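Local structure of BSU-2delta mutant (Bacillus subtilis, 6W5F) at residues T77-N82 with Y212-T217. The protein probably hydrolyses the beta-lactam ring of penicillin-like antibiotics, as a member of the serine beta-lactamase and penicillin-binding protein family. Numbering follows the deposited sequence. Where two conformers were deposited one is given.
Sequences TFKVVN and YGKTGT. With MLI (malonate ion), chain G.
Lys79 and Lys214 pass each other at a slant, CD of Lys79 lying 3.9 Å from CE of Lys214, and both bring their NZ atoms to one oxygen of the malonate. Lys79 NZ donates to malonate O9 at 2.8 Å, and Lys214 NZ reaches the same O9 at 2.8 Å, so both NZ atoms share this oxygen. They get there differently. Lys79 runs out straight beyond CG, and its NZ is also bound by the carbonyls of Ala120 and Ser124. Lys214 leaves the strand with CG opposite the backbone N, then folds at chi2 (76°) and again at chi4 (74°), which turns the end of the chain onward, beside Thr215. The bend lets NZ give a second bond, 2.9 Å long, to Thr215 O, approaching 19° off the carbonyl plane.

Below the NZ atoms the packing is aliphatic. Val80 CG2 meets Lys214 CB at 4.0 Å, and Lys214 CG rests on CA of Thr77. The Thr77 methyl, CG2, faces the strand backbone, 3.8 Å from Lys214 O and 3.9 Å from Gly216 N, while its OG1 bonds Pro74 O and Gln175 NE2. The other malonate carboxylate lies near Thr215 OG1, consistent with where beta-lactam carboxylates bind in relatives, and Ser76 OG also bonds the ion.

A malonate, probably from the crystallisation liquor, thus occupies the cleft where the Ser-x-x-Lys motif (Ser76 to Lys79), at the approach to helix 79-88, faces the Lys-Thr-Gly strand 209-218, the hallmark pairing of the active site in serine beta-lactamases and penicillin-binding proteins.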
loop_
_atom_site.group_PDB
_atom_site.type_symbol
_atom_site.label_atom_id
_atom_site.label_comp_id
_atom_site.label_asym_id
_atom_site.label_seq_id
_atom_site.Cartn_x
_atom_site.Cartn_y
_atom_site.Cartn_z
ATOM N N THR B 77 1.868 4.568 1.567
ATOM C CA THR B 77 1.041 3.632 0.798
ATOM C C THR B 77 0.627 4.228 -0.542
ATOM O O THR B 77 0.239 3.481 -1.450
ATOM C CB THR B 77 -0.224 3.187 1.557
ATOM O OG1 THR B 77 -1.150 4.280 1.677
ATOM C CG2 THR B 77 0.120 2.576 2.917
ATOM N N PHE B 78 0.743 5.549 -0.705
ATOM C CA PHE B 78 0.447 6.152 -1.996
ATOM C C PHE B 78 1.493 5.798 -3.052
ATOM O O PHE B 78 1.208 5.947 -4.242
ATOM C CB PHE B 78 0.334 7.679 -1.874
ATOM C CG PHE B 78 -0.147 8.326 -3.138
ATOM C CD1 PHE B 78 -1.483 8.230 -3.509
ATOM C CD2 PHE B 78 0.738 8.983 -3.984
ATOM C CE1 PHE B 78 -1.933 8.785 -4.692
ATOM C CE2 PHE B 78 0.289 9.536 -5.187
ATOM C CZ PHE B 78 -1.050 9.446 -5.529
ATOM N N LYS B 79 2.628 5.350 -2.582
ATOM C CA LYS B 79 3.623 4.912 -3.549
ATOM C C LYS B 79 3.112 3.828 -4.639
ATOM O O LYS B 79 3.534 3.662 -5.807
ATOM C CB LYS B 79 4.916 4.401 -2.923
ATOM C CG LYS B 79 5.796 5.478 -2.337
ATOM C CD LYS B 79 7.065 4.896 -1.742
ATOM C CE LYS B 79 7.923 5.951 -1.072
ATOM N NZ LYS B 79 9.017 5.316 -0.269
ATOM N N VAL B 80 2.173 3.008 -4.128
ATOM C CA VAL B 80 1.566 2.019 -5.014
ATOM C C VAL B 80 0.889 2.714 -6.187
ATOM O O VAL B 80 1.069 2.317 -7.346
ATOM C CB VAL B 80 0.574 1.138 -4.231
ATOM C CG1 VAL B 80 -0.162 0.196 -5.196
ATOM C CG2 VAL B 80 1.301 0.359 -3.149
ATOM N N VAL B 81 0.131 3.784 -5.906
ATOM C CA VAL B 81 -0.604 4.501 -6.948
ATOM C C VAL B 81 0.354 5.286 -7.831
ATOM O O VAL B 81 0.237 5.288 -9.060
ATOM C CB VAL B 81 -1.647 5.432 -6.305
ATOM C CG1 VAL B 81 -2.350 6.306 -7.349
ATOM C CG2 VAL B 81 -2.650 4.613 -5.493
ATOM N N ASN B 82 1.289 5.996 -7.209
ATOM C CA ASN B 82 2.305 6.744 -7.944
ATOM C C ASN B 82 3.043 5.845 -8.939
ATOM O O ASN B 82 3.285 6.231 -10.090
ATOM C CB ASN B 82 3.272 7.352 -6.918
ATOM C CG ASN B 82 3.795 8.720 -7.300
ATOM O OD1 ASN B 82 3.672 9.158 -8.434
ATOM N ND2 ASN B 82 4.413 9.398 -6.329
ATOM N N TYR B 212 2.382 -9.596 -0.385
ATOM C CA TYR B 212 2.533 -8.300 -1.037
ATOM C C TYR B 212 2.062 -7.208 -0.086
ATOM O O TYR B 212 0.967 -7.310 0.477
ATOM C CB TYR B 212 1.699 -8.228 -2.314
ATOM C CG TYR B 212 1.959 -9.290 -3.346
ATOM C CD1 TYR B 212 1.388 -10.548 -3.248
ATOM C CD2 TYR B 212 2.750 -9.014 -4.447
ATOM C CE1 TYR B 212 1.625 -11.522 -4.214
ATOM C CE2 TYR B 212 2.982 -9.970 -5.418
ATOM C CZ TYR B 212 2.421 -11.220 -5.294
ATOM O OH TYR B 212 2.648 -12.162 -6.274
ATOM N N GLY B 213 2.849 -6.151 0.071
ATOM C CA GLY B 213 2.359 -5.095 0.937
ATOM C C GLY B 213 3.179 -3.830 0.855
ATOM O O GLY B 213 4.268 -3.799 0.279
ATOM N N LYS B 214 2.618 -2.768 1.427
ATOM C CA LYS B 214 3.293 -1.482 1.539
ATOM C C LYS B 214 2.960 -0.853 2.883
ATOM O O LYS B 214 1.784 -0.778 3.261
ATOM C CB LYS B 214 2.886 -0.535 0.410
ATOM C CG LYS B 214 3.606 0.806 0.458
ATOM C CD LYS B 214 5.030 0.650 -0.044
ATOM C CE LYS B 214 5.882 1.847 0.341
ATOM N NZ LYS B 214 6.231 1.836 1.783
ATOM N N THR B 215 3.985 -0.378 3.586
ATOM C CA THR B 215 3.816 0.345 4.839
ATOM C C THR B 215 3.635 1.844 4.596
ATOM O O THR B 215 4.071 2.400 3.582
ATOM C CB THR B 215 5.024 0.141 5.761
ATOM O OG1 THR B 215 6.218 0.491 5.056
ATOM C CG2 THR B 215 5.134 -1.299 6.244
ATOM N N GLY B 216 3.004 2.499 5.571
ATOM C CA GLY B 216 2.996 3.946 5.666
ATOM C C GLY B 216 3.093 4.349 7.119
ATOM O O GLY B 216 2.524 3.669 7.976
ATOM N N THR B 217 3.817 5.429 7.430
ATOM C CA THR B 217 4.008 5.838 8.814
ATOM C C THR B 217 4.009 7.355 8.927
ATOM O O THR B 217 4.468 8.069 8.030
ATOM C CB THR B 217 5.318 5.285 9.397
ATOM O OG1 THR B 217 5.420 3.887 9.118
ATOM C CG2 THR B 217 5.363 5.481 10.901
HETATM C C1 MLI G . 8.751 3.791 4.273
HETATM C C2 MLI G . 7.726 4.135 5.326
HETATM C C3 MLI G . 8.357 4.545 3.028
HETATM O O6 MLI G . 7.997 5.026 6.160
HETATM O O7 MLI G . 6.636 3.527 5.300
HETATM O O8 MLI G . 8.329 5.791 3.092
HETATM O O9 MLI G . 8.054 3.906 1.996
#